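Local coordinates for protein urea carboxylase (Thermus thermophilus, PDB 3OEP) that is of unknown function, a KipI-KipA homologue with cyclophilin-like domains that was wrongly classed as an allophanate hydrolase, at residues Gly251-Pro256 with Gly329-Leu334; Arg384-Ala389 with Leu477-Gln482. All coordinates share one frame; numbering follows the deposited sequence.

Contact 1 of 2, residues Gly251-Pro256 with Gly329-Leu334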
ATOM      1  N   GLY A 251       3.436   4.043  -6.108  1.00 14.67           N
ATOM      2  CA  GLY A 251       3.435   4.674  -7.420  1.00 15.78           C
ATOM      3  C   GLY A 251       2.433   5.819  -7.473  1.00 13.80           C
ATOM      4  O   GLY A 251       1.900   6.230  -6.442  1.00 12.85           O
ATOM      5  N   PRO A 252       2.155   6.335  -8.677  1.00 13.97           N
ATOM      6  CA  PRO A 252       1.265   7.496  -8.774  1.00 13.28           C
ATOM      7  C   PRO A 252      -0.193   7.093  -8.610  1.00 14.10           C
ATOM      8  O   PRO A 252      -0.591   6.027  -9.083  1.00 14.64           O
ATOM      9  CB  PRO A 252       1.533   8.024 -10.185  1.00 13.45           C
ATOM     10  CG  PRO A 252       1.957   6.818 -10.960  1.00 16.39           C
ATOM     11  CD  PRO A 252       2.613   5.874 -10.001  1.00 16.67           C
ATOM     12  N   LEU A 253      -0.976   7.929  -7.937  1.00 13.14           N
ATOM     13  CA  LEU A 253      -2.394   7.629  -7.723  1.00 13.67           C
ATOM     14  C   LEU A 253      -3.224   7.926  -8.976  1.00 15.97           C
ATOM     15  O   LEU A 253      -4.267   7.301  -9.200  1.00 17.02           O
ATOM     16  CB  LEU A 253      -2.936   8.392  -6.514  1.00 14.49           C
ATOM     17  CG  LEU A 253      -4.014   7.656  -5.718  1.00 13.36           C
ATOM     18  CD1 LEU A 253      -3.401   6.438  -5.015  1.00 12.45           C
ATOM     19  CD2 LEU A 253      -4.684   8.579  -4.713  1.00 12.96           C
ATOM     20  N   ASP A 254      -2.758   8.882  -9.781  1.00 15.71           N
ATOM     21  CA  ASP A 254      -3.321   9.156 -11.103  1.00 16.14           C
ATOM     22  C   ASP A 254      -2.206   8.884 -12.113  1.00 16.35           C
ATOM     23  O   ASP A 254      -1.448   9.780 -12.489  1.00 16.45           O
ATOM     24  CB  ASP A 254      -3.840  10.600 -11.149  1.00 15.60           C
ATOM     25  CG  ASP A 254      -4.290  11.053 -12.540  1.00 18.20           C
ATOM     26  OD1 ASP A 254      -4.316  10.255 -13.508  1.00 17.46           O
ATOM     27  OD2 ASP A 254      -4.610  12.252 -12.651  1.00 17.08           O
ATOM     28  N   ALA A 255      -2.091   7.620 -12.514  1.00 16.11           N
ATOM     29  CA  ALA A 255      -0.961   7.167 -13.329  1.00 17.23           C
ATOM     30  C   ALA A 255      -0.912   7.804 -14.725  1.00 17.37           C
ATOM     31  O   ALA A 255       0.169   8.163 -15.198  1.00 17.35           O
ATOM     32  CB  ALA A 255      -0.950   5.636 -13.428  1.00 21.10           C
ATOM     33  N   PRO A 256      -2.071   7.958 -15.396  1.00 16.41           N
ATOM     34  CA  PRO A 256      -2.005   8.608 -16.710  1.00 16.88           C
ATOM     35  C   PRO A 256      -1.437  10.034 -16.665  1.00 15.70           C
ATOM     36  O   PRO A 256      -0.706  10.443 -17.577  1.00 15.74           O
ATOM     37  CB  PRO A 256      -3.461   8.618 -17.172  1.00 19.10           C
ATOM     38  CG  PRO A 256      -4.076   7.449 -16.483  1.00 20.00           C
ATOM     39  CD  PRO A 256      -3.390   7.343 -15.150  1.00 18.79           C
ATOM     40  N   GLY A 329     -10.346  18.423  -8.815  1.00 31.18           N
ATOM     41  CA  GLY A 329      -9.131  17.652  -8.745  1.00 26.29           C
ATOM     42  C   GLY A 329      -8.322  18.099  -7.557  1.00 22.80           C
ATOM     43  O   GLY A 329      -8.565  19.154  -6.965  1.00 21.34           O
ATOM     44  N   VAL A 330      -7.365  17.263  -7.193  1.00 18.79           N
ATOM     45  CA  VAL A 330      -6.551  17.509  -6.026  1.00 18.74           C
ATOM     46  C   VAL A 330      -5.101  17.112  -6.193  1.00 15.67           C
ATOM     47  O   VAL A 330      -4.303  17.457  -5.342  1.00 17.57           O
ATOM     48  CB  VAL A 330      -7.084  16.754  -4.792  1.00 20.96           C
ATOM     49  CG1 VAL A 330      -8.460  17.259  -4.417  1.00 27.45           C
ATOM     50  CG2 VAL A 330      -7.093  15.251  -5.038  1.00 22.24           C
ATOM     51  N   ARG A 331      -4.756  16.415  -7.279  1.00 14.67           N
ATOM     52  CA  ARG A 331      -3.454  15.752  -7.371  1.00 13.41           C
ATOM     53  C   ARG A 331      -2.693  16.152  -8.628  1.00 13.49           C
ATOM     54  O   ARG A 331      -3.155  15.945  -9.746  1.00 13.45           O
ATOM     55  CB  ARG A 331      -3.648  14.242  -7.323  1.00 15.19           C
ATOM     56  CG  ARG A 331      -2.393  13.430  -7.062  1.00 16.51           C
ATOM     57  CD  ARG A 331      -2.760  11.984  -6.699  1.00 18.72           C
ATOM     58  NE  ARG A 331      -3.730  11.964  -5.601  1.00 18.52           N
ATOM     59  CZ  ARG A 331      -3.441  11.927  -4.302  1.00 13.45           C
ATOM     60  NH1 ARG A 331      -2.193  11.814  -3.872  1.00 19.00           N
ATOM     61  NH2 ARG A 331      -4.430  11.957  -3.421  1.00 16.71           N
ATOM     62  N   GLY A 332      -1.513  16.722  -8.417  1.00 13.96           N
ATOM     63  CA  GLY A 332      -0.657  17.182  -9.504  1.00 13.96           C
ATOM     64  C   GLY A 332       0.652  16.421  -9.558  1.00 12.48           C
ATOM     65  O   GLY A 332       1.055  15.774  -8.575  1.00 11.60           O
ATOM     66  N   TYR A 333       1.305  16.502 -10.719  1.00 12.14           N
ATOM     67  CA  TYR A 333       2.588  15.861 -10.985  1.00 11.63           C
ATOM     68  C   TYR A 333       3.568  16.843 -11.602  1.00 12.28           C
ATOM     69  O   TYR A 333       3.211  17.609 -12.496  1.00 13.17           O
ATOM     70  CB  TYR A 333       2.412  14.663 -11.930  1.00 12.11           C
ATOM     71  CG  TYR A 333       1.588  13.607 -11.272  1.00 13.34           C
ATOM     72  CD1 TYR A 333       0.205  13.619 -11.376  1.00 13.84           C
ATOM     73  CD2 TYR A 333       2.188  12.652 -10.453  1.00 14.35           C
ATOM     74  CE1 TYR A 333      -0.565  12.676 -10.712  1.00 13.49           C
ATOM     75  CE2 TYR A 333       1.429  11.708  -9.787  1.00 14.88           C
ATOM     76  CZ  TYR A 333       0.059  11.721  -9.918  1.00 16.36           C
ATOM     77  OH  TYR A 333      -0.690  10.786  -9.243  1.00 15.89           O
ATOM     78  N   LEU A 334       4.803  16.814 -11.116  1.00 12.58           N
ATOM     79  CA  LEU A 334       5.870  17.614 -11.695  1.00 12.46           C
ATOM     80  C   LEU A 334       6.999  16.683 -12.098  1.00 12.40           C
ATOM     81  O   LEU A 334       7.579  16.008 -11.250  1.00 11.83           O
ATOM     82  CB  LEU A 334       6.369  18.648 -10.693  1.00 11.85           C
ATOM     83  CG  LEU A 334       7.429  19.626 -11.202  1.00 14.95           C
ATOM     84  CD1 LEU A 334       6.823  20.582 -12.217  1.00 14.09           C
ATOM     85  CD2 LEU A 334       8.044  20.380 -10.025  1.00 16.79           C
TER
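From Gly251, whose carbonyl oxygen is hydrogen-bonded by Arg420, the loop runs toward helix 255-264. Pro252 then lays one corner of its ring, CB, against the Tyr333 ring, 3.7 Å from CE2. Leu253 is turned toward the other segment and crosses the Arg331 side chain obliquely. Its CB packs on the aliphatic part of the arginine, 3.6 Å from Arg331 CD, while Leu253 CD2 sits over one face of the guanidinium, 3.6 Å from Arg331 CZ. The nitrogens of that arginine bond to other residues: NE to Gly481, NH1 in a salt bridge to Glu275.

Both partners come from strand 331-336, which runs between strands 273-277 and 289-295 in an antiparallel sheet; both segments belong to the carboxyltransferase A-B family, of the cyclophilin-like clan. Arg331 and Tyr333, two apart, point to the same face of the sheet, that on which the loop lies. Tyr333, with CG anti to its carbonyl carbon (chi1 -65°), holds its hydroxyl up to the loop backbone.

At Asp254 the backbone N-H gives that hydroxyl a nearly straight hydrogen bond: N to Tyr333 OH is 2.9 Å, with 165° at the hydrogen. Glu275 OE2 bonds the same OH and also Leu253 N, so two bonds hold the buried phenol oxygen, one accepted from Asp254 N and one to Glu275 OE2. Asp254 CB rests 3.9 Å from Tyr333 CE1. Asp254 is the N-cap residue, its carboxylate capping a backbone N just beyond Pro256 and bonding Ser257 OG in the first turn of the helix.

Contact 2 of 2, residues Arg384-Ala389 with Leu477-Gln482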
ATOM      1  N   ARG A 384      -7.329  14.624 -20.660  1.00 31.23           N
ATOM      2  CA  ARG A 384      -8.736  14.265 -20.576  1.00 33.20           C
ATOM      3  C   ARG A 384      -9.407  15.162 -19.530  1.00 32.65           C
ATOM      4  O   ARG A 384      -8.793  15.493 -18.510  1.00 29.09           O
ATOM      5  CB  ARG A 384      -8.895  12.783 -20.209  1.00 33.97           C
ATOM      6  CG  ARG A 384      -8.359  12.405 -18.841  1.00 37.02           C
ATOM      7  CD  ARG A 384      -8.337  10.890 -18.613  1.00 41.88           C
ATOM      8  NE  ARG A 384      -7.322  10.200 -19.407  1.00 46.44           N
ATOM      9  CZ  ARG A 384      -6.896   8.954 -19.185  1.00 46.87           C
ATOM     10  NH1 ARG A 384      -7.382   8.235 -18.178  1.00 46.94           N
ATOM     11  NH2 ARG A 384      -5.966   8.424 -19.972  1.00 46.01           N
ATOM     12  N   PRO A 385     -10.654  15.590 -19.785  1.00 32.77           N
ATOM     13  CA  PRO A 385     -11.297  16.410 -18.765  1.00 31.68           C
ATOM     14  C   PRO A 385     -11.645  15.600 -17.517  1.00 27.80           C
ATOM     15  O   PRO A 385     -11.910  14.397 -17.605  1.00 28.85           O
ATOM     16  CB  PRO A 385     -12.568  16.909 -19.460  1.00 33.94           C
ATOM     17  CG  PRO A 385     -12.831  15.928 -20.539  1.00 34.66           C
ATOM     18  CD  PRO A 385     -11.487  15.454 -20.993  1.00 35.21           C
ATOM     19  N   LEU A 386     -11.611  16.262 -16.369  1.00 26.73           N
ATOM     20  CA  LEU A 386     -11.995  15.648 -15.110  1.00 25.05           C
ATOM     21  C   LEU A 386     -13.437  16.045 -14.835  1.00 24.94           C
ATOM     22  O   LEU A 386     -13.721  17.229 -14.674  1.00 24.07           O
ATOM     23  CB  LEU A 386     -11.089  16.142 -13.986  1.00 23.19           C
ATOM     24  CG  LEU A 386     -11.325  15.543 -12.601  1.00 24.92           C
ATOM     25  CD1 LEU A 386     -11.020  14.055 -12.586  1.00 21.91           C
ATOM     26  CD2 LEU A 386     -10.483  16.276 -11.572  1.00 24.89           C
ATOM     27  N   PRO A 387     -14.356  15.065 -14.790  1.00 26.51           N
ATOM     28  CA  PRO A 387     -15.762  15.413 -14.577  1.00 27.45           C
ATOM     29  C   PRO A 387     -16.049  15.827 -13.135  1.00 26.21           C
ATOM     30  O   PRO A 387     -15.292  15.474 -12.228  1.00 24.87           O
ATOM     31  CB  PRO A 387     -16.499  14.122 -14.937  1.00 26.91           C
ATOM     32  CG  PRO A 387     -15.535  13.041 -14.641  1.00 28.27           C
ATOM     33  CD  PRO A 387     -14.155  13.608 -14.879  1.00 26.39           C
ATOM     34  N   GLU A 388     -17.133  16.579 -12.941  1.00 25.88           N
ATOM     35  CA  GLU A 388     -17.520  17.074 -11.615  1.00 25.90           C
ATOM     36  C   GLU A 388     -18.061  15.955 -10.726  1.00 23.33           C
ATOM     37  O   GLU A 388     -17.896  15.994  -9.508  1.00 23.80           O
ATOM     38  CB  GLU A 388     -18.562  18.191 -11.738  1.00 28.41           C
ATOM     39  N   ALA A 389     -18.718  14.974 -11.344  1.00 22.71           N
ATOM     40  CA  ALA A 389     -19.161  13.760 -10.657  1.00 22.45           C
ATOM     41  C   ALA A 389     -18.571  12.552 -11.379  1.00 20.71           C
ATOM     42  O   ALA A 389     -18.386  12.588 -12.593  1.00 23.45           O
ATOM     43  CB  ALA A 389     -20.672  13.682 -10.648  1.00 23.70           C
ATOM     44  N   LEU A 477      -9.910   3.935 -12.335  1.00 15.37           N
ATOM     45  CA  LEU A 477      -9.181   4.178 -11.093  1.00 15.78           C
ATOM     46  C   LEU A 477      -8.515   5.551 -11.043  1.00 15.58           C
ATOM     47  O   LEU A 477      -8.372   6.125  -9.961  1.00 15.40           O
ATOM     48  CB  LEU A 477      -8.144   3.078 -10.855  1.00 17.23           C
ATOM     49  CG  LEU A 477      -8.740   1.747 -10.415  1.00 23.11           C
ATOM     50  CD1 LEU A 477      -7.660   0.679 -10.365  1.00 26.32           C
ATOM     51  CD2 LEU A 477      -9.438   1.896  -9.068  1.00 24.02           C
ATOM     52  N   TRP A 478      -8.112   6.081 -12.202  1.00 16.65           N
ATOM     53  CA  TRP A 478      -7.475   7.405 -12.255  1.00 16.60           C
ATOM     54  C   TRP A 478      -8.375   8.486 -11.657  1.00 17.33           C
ATOM     55  O   TRP A 478      -7.893   9.435 -11.039  1.00 17.00           O
ATOM     56  CB  TRP A 478      -7.069   7.780 -13.693  1.00 19.15           C
ATOM     57  CG  TRP A 478      -8.225   8.123 -14.593  1.00 20.40           C
ATOM     58  CD1 TRP A 478      -9.021   7.244 -15.270  1.00 23.84           C
ATOM     59  CD2 TRP A 478      -8.718   9.434 -14.911  1.00 22.07           C
ATOM     60  NE1 TRP A 478      -9.981   7.921 -15.984  1.00 24.03           N
ATOM     61  CE2 TRP A 478      -9.818   9.267 -15.780  1.00 21.99           C
ATOM     62  CE3 TRP A 478      -8.346  10.730 -14.537  1.00 23.18           C
ATOM     63  CZ2 TRP A 478     -10.543  10.350 -16.286  1.00 25.17           C
ATOM     64  CZ3 TRP A 478      -9.058  11.804 -15.047  1.00 20.75           C
ATOM     65  CH2 TRP A 478     -10.146  11.608 -15.912  1.00 21.27           C
ATOM     66  N   LEU A 479      -9.689   8.340 -11.826  1.00 14.98           N
ATOM     67  CA  LEU A 479     -10.632   9.290 -11.255  1.00 15.46           C
ATOM     68  C   LEU A 479     -10.515   9.331  -9.738  1.00 15.42           C
ATOM     69  O   LEU A 479     -10.559  10.405  -9.142  1.00 16.57           O
ATOM     70  CB  LEU A 479     -12.069   8.950 -11.660  1.00 16.42           C
ATOM     71  CG  LEU A 479     -12.418   9.115 -13.139  1.00 18.92           C
ATOM     72  CD1 LEU A 479     -13.751   8.434 -13.427  1.00 22.24           C
ATOM     73  CD2 LEU A 479     -12.468  10.582 -13.532  1.00 20.88           C
ATOM     74  N   LEU A 480     -10.350   8.168  -9.115  1.00 14.61           N
ATOM     75  CA  LEU A 480     -10.254   8.108  -7.658  1.00 16.02           C
ATOM     76  C   LEU A 480      -8.935   8.672  -7.138  1.00 15.79           C
ATOM     77  O   LEU A 480      -8.842   9.059  -5.967  1.00 17.11           O
ATOM     78  CB  LEU A 480     -10.488   6.688  -7.161  1.00 16.52           C
ATOM     79  CG  LEU A 480     -11.897   6.181  -7.474  1.00 20.01           C
ATOM     80  CD1 LEU A 480     -12.085   4.768  -6.953  1.00 22.16           C
ATOM     81  CD2 LEU A 480     -12.969   7.132  -6.900  1.00 20.31           C
ATOM     82  N   GLY A 481      -7.930   8.735  -8.013  1.00 14.85           N
ATOM     83  CA  GLY A 481      -6.710   9.488  -7.744  1.00 15.64           C
ATOM     84  C   GLY A 481      -6.950  10.988  -7.631  1.00 16.44           C
ATOM     85  O   GLY A 481      -6.085  11.721  -7.155  1.00 18.35           O
ATOM     86  N   GLN A 482      -8.123  11.447  -8.073  1.00 14.20           N
ATOM     87  CA  GLN A 482      -8.489  12.860  -8.035  1.00 13.96           C
ATOM     88  C   GLN A 482      -9.714  13.106  -7.151  1.00 14.38           C
ATOM     89  O   GLN A 482     -10.308  14.185  -7.196  1.00 16.12           O
ATOM     90  CB  GLN A 482      -8.763  13.349  -9.455  1.00 15.14           C
ATOM     91  CG  GLN A 482      -7.534  13.288 -10.365  1.00 15.61           C
ATOM     92  CD  GLN A 482      -6.427  14.222  -9.919  1.00 16.02           C
ATOM     93  OE1 GLN A 482      -6.660  15.170  -9.160  1.00 15.76           O
ATOM     94  NE2 GLN A 482      -5.215  13.982 -10.414  1.00 14.25           N
TER
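Trp478 lies between two residues, its indole sandwiched by Arg384 on one face and by Leu479 CD2 on the other. Across the contact it is Arg384 that lies over the ring. Its CG falls between the backbone N and carbonyl carbon (chi1 64°), and a further bend at chi3 carries the chain across the indole. Arg384 CD stands over the six-membered ring of Trp478, 3.4 Å from its centroid, a close CH-pi contact. Farther along, Arg384 CZ is 4.5 Å from the centroid of the Trp478 five-membered ring and almost directly above it, a cation-pi interaction. The guanidinium does not lie flat here: its plane stands at 89° to the indole, so NH1 dips toward the ring. Arg384 NH1 comes to 3.4 Å from Trp478 NE1, but both are donors and no hydrogen bond forms. At the ring's edge, in its plane, Pro385 O approaches Trp478 CH2 at 3.7 Å.

Leu386 runs past both Trp478 and Leu479 in the opposite direction. Its CD1 is 3.9 Å from Trp478 CZ3 and equally far from Leu479 CD2, and it also meets CB of Gln482, whose amide is bonded to Asp254. Pro387 crosses Leu479 at about a right angle, its CD 3.7 Å from Leu479 CD2. An alanine in place of Trp478 would probably cost Arg384 its aromatic platform and leave Leu386 and Leu479 less well packed.

The short, weakly bonded helix 477-480 is thus lined on one side by the irregular chain leading to strand 390-396, whose Phe390 and Leu392 also touch Leu479, while Pro256 of helix 255-264 meets both Trp478 and Arg384.

From the N terminus, contact 1 closes first, bringing strand 331-336 back to the entry of helix 255-264 across 72 intervening residues. Contact 2 then opens with 384-389 and closes at the short helix 477-480, with 87 residues between. The two loops therefore follow in series, neither nesting nor crossing. In space they adjoin, with centres about 10 Å apart: Arg331 NE reaches Gly481 O at 2.8 Å and Asp254 OD2 meets Gln482 NE2 at 2.9 Å, both probable hydrogen bonds, while Gly329 packs against Leu386. Contact 1 ties the start of helix 255-264 to the sheet of strand 331-336, contact 2 ties the lead-in of strand 390-396 to helix 477-480, and the bonds between them join the two parts.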